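Local coordinates for protein Pbp related beta-lactamase (Pyrococcus abyssi, PDB 2QMI) that is an archaeal peptidase, probably of serine type, related to beta-lactamases and penicillin-binding proteins, that assembles into a self-compartmentalizing octamer, at residues Ile54-Gly58 with Val325-Ser329. Sequence-based numbering, arbitrary orientation.
Sequences IYGIG and VLENS
Tyr-55 and Leu-326 each hold CG anti to the carbonyl carbon, chi1 -54° in the tyrosine and -69° in the leucine. With both CB atoms also directed at the other segment, the leucine comes over the ring face. Leu-326 CB lies 3.4 Å above the plane of the Tyr-55 ring, displaced from the ring centre toward CD2, in a CH-pi contact. Leu-326 CB comes closest to Tyr-55 CD2, at 3.5 Å. The methyl CD1 of Leu-326 follows on the same ring atom, 3.6 Å from Tyr-55 CD2. The other methyl, Leu-326 CD2, turns to Ile-57 and stands 4.0 Å from Ile-57 CG2. The leucine fork thus spans both residues.

Across the ring from CD2, atoms CD1 and CE1 lie against the backbone where strand 321-327 ends. Tyr-55 CD1 is 3.6 Å from Glu-327 C, and Tyr-55 CE1 is 3.6 Å from Asn-328 N. Both approach the ring obliquely. Asn-328 OD1 stays at 4.0 Å from Tyr-55 CD1, a loose contact, while Asn-328 ND2 is hydrogen-bonded to Arg-41 O.

Strand 55-56 pairs with strand 238-239, while strand 321-327 belongs to the large antiparallel sheet of the beta-lactamase-type domain. The contact therefore joins this small sheet to the large one. Ile-57 lies near Ser-59 and Lys-62, which fit the SxxK motif of this family and so probably belong to the active site.

No hydrogen bond crosses between the two segments, so packing alone joins them. Tyr-55 OH is hydrogen-bonded to Ser-49 OG and Ser-23 OG. These bonds hold the polar end of the buried ring, while Leu-326 supports its face by apolar contact.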
ATOM      1  N   ILE A  54     -14.851  36.130  20.589  1.00 20.48           N
ATOM      2  CA  ILE A  54     -13.483  36.264  21.052  1.00 20.27           C
ATOM      3  C   ILE A  54     -12.501  35.305  20.371  1.00 20.89           C
ATOM      4  O   ILE A  54     -12.765  34.110  20.248  1.00 18.58           O
ATOM      5  CB  ILE A  54     -13.443  36.080  22.588  1.00 20.73           C
ATOM      6  CG1 ILE A  54     -13.941  37.370  23.251  1.00 22.93           C
ATOM      7  CG2 ILE A  54     -12.050  35.710  23.057  1.00 20.14           C
ATOM      8  CD1 ILE A  54     -14.116  37.277  24.742  1.00 25.94           C
ATOM      9  N   TYR A  55     -11.370  35.860  19.928  1.00 19.65           N
ATOM     10  CA  TYR A  55     -10.310  35.100  19.266  1.00 21.07           C
ATOM     11  C   TYR A  55      -8.991  35.433  19.944  1.00 21.50           C
ATOM     12  O   TYR A  55      -8.902  36.386  20.717  1.00 22.47           O
ATOM     13  CB  TYR A  55     -10.144  35.511  17.799  1.00 19.62           C
ATOM     14  CG  TYR A  55     -11.369  35.481  16.922  1.00 19.41           C
ATOM     15  CD1 TYR A  55     -11.483  34.549  15.888  1.00 18.83           C
ATOM     16  CD2 TYR A  55     -12.368  36.444  17.057  1.00 18.38           C
ATOM     17  CE1 TYR A  55     -12.561  34.584  15.003  1.00 19.79           C
ATOM     18  CE2 TYR A  55     -13.446  36.492  16.182  1.00 19.60           C
ATOM     19  CZ  TYR A  55     -13.543  35.562  15.156  1.00 20.14           C
ATOM     20  OH  TYR A  55     -14.618  35.611  14.296  1.00 18.94           O
ATOM     21  N   GLY A  56      -7.959  34.654  19.634  1.00 21.23           N
ATOM     22  CA  GLY A  56      -6.647  34.946  20.177  1.00 18.20           C
ATOM     23  C   GLY A  56      -6.107  36.023  19.248  1.00 19.54           C
ATOM     24  O   GLY A  56      -6.429  36.012  18.058  1.00 18.86           O
ATOM     25  N   ILE A  57      -5.299  36.951  19.750  1.00 18.48           N
ATOM     26  CA  ILE A  57      -4.799  38.005  18.874  1.00 18.61           C
ATOM     27  C   ILE A  57      -3.310  37.919  18.580  1.00 19.22           C
ATOM     28  O   ILE A  57      -2.795  38.670  17.755  1.00 18.75           O
ATOM     29  CB  ILE A  57      -5.127  39.414  19.441  1.00 19.93           C
ATOM     30  CG1 ILE A  57      -4.282  39.707  20.681  1.00 19.71           C
ATOM     31  CG2 ILE A  57      -6.604  39.490  19.793  1.00 17.63           C
ATOM     32  CD1 ILE A  57      -4.409  41.140  21.170  1.00 21.06           C
ATOM     33  N   GLY A  58      -2.624  37.000  19.253  1.00 18.88           N
ATOM     34  CA  GLY A  58      -1.198  36.839  19.036  1.00 19.11           C
ATOM     35  C   GLY A  58      -0.351  38.076  19.282  1.00 19.27           C
ATOM     36  O   GLY A  58      -0.586  38.831  20.219  1.00 20.04           O
ATOM     37  N   VAL A 325      -9.293  43.140  12.500  1.00 19.22           N
ATOM     38  CA  VAL A 325      -9.758  41.898  11.886  1.00 19.20           C
ATOM     39  C   VAL A 325      -9.230  40.680  12.660  1.00 20.31           C
ATOM     40  O   VAL A 325      -8.023  40.551  12.896  1.00 19.86           O
ATOM     41  CB  VAL A 325      -9.280  41.780  10.421  1.00 19.21           C
ATOM     42  CG1 VAL A 325      -9.781  40.471   9.801  1.00 16.94           C
ATOM     43  CG2 VAL A 325      -9.767  42.969   9.616  1.00 19.44           C
ATOM     44  N   LEU A 326     -10.139  39.794  13.060  1.00 19.80           N
ATOM     45  CA  LEU A 326      -9.755  38.586  13.780  1.00 20.65           C
ATOM     46  C   LEU A 326     -10.190  37.370  12.966  1.00 20.83           C
ATOM     47  O   LEU A 326     -11.226  37.399  12.307  1.00 21.31           O
ATOM     48  CB  LEU A 326     -10.389  38.567  15.177  1.00 20.12           C
ATOM     49  CG  LEU A 326      -9.826  39.627  16.128  1.00 20.84           C
ATOM     50  CD1 LEU A 326     -10.453  39.492  17.505  1.00 20.06           C
ATOM     51  CD2 LEU A 326      -8.314  39.469  16.210  1.00 21.53           C
ATOM     52  N   GLU A 327      -9.398  36.305  13.015  1.00 21.00           N
ATOM     53  CA  GLU A 327      -9.696  35.111  12.243  1.00 21.12           C
ATOM     54  C   GLU A 327      -9.494  33.783  12.976  1.00 21.41           C
ATOM     55  O   GLU A 327      -8.537  33.603  13.728  1.00 21.88           O
ATOM     56  CB  GLU A 327      -8.860  35.118  10.959  1.00 21.91           C
ATOM     57  CG  GLU A 327      -9.256  34.059   9.945  1.00 21.17           C
ATOM     58  CD  GLU A 327      -8.402  34.119   8.692  1.00 23.65           C
ATOM     59  OE1 GLU A 327      -8.212  35.241   8.163  1.00 22.22           O
ATOM     60  OE2 GLU A 327      -7.930  33.045   8.240  1.00 22.22           O
ATOM     61  N   ASN A 328     -10.411  32.862  12.693  1.00 21.89           N
ATOM     62  CA  ASN A 328     -10.490  31.513  13.249  1.00 22.94           C
ATOM     63  C   ASN A 328      -9.472  30.506  12.710  1.00 22.16           C
ATOM     64  O   ASN A 328      -9.652  29.304  12.874  1.00 20.30           O
ATOM     65  CB  ASN A 328     -11.892  30.962  12.979  1.00 24.20           C
ATOM     66  CG  ASN A 328     -12.539  30.428  14.214  1.00 26.91           C
ATOM     67  OD1 ASN A 328     -12.026  30.631  15.309  1.00 31.07           O
ATOM     68  ND2 ASN A 328     -13.675  29.755  14.064  1.00 26.74           N
ATOM     69  N   SER A 329      -8.423  30.997  12.055  1.00 21.79           N
ATOM     70  CA  SER A 329      -7.386  30.138  11.480  1.00 22.49           C
ATOM     71  C   SER A 329      -6.374  31.030  10.769  1.00 22.66           C
ATOM     72  O   SER A 329      -6.323  32.234  11.025  1.00 22.53           O
ATOM     73  CB  SER A 329      -8.001  29.144  10.481  1.00 22.17           C
ATOM     74  OG  SER A 329      -8.683  29.821   9.433  1.00 24.31           O
TER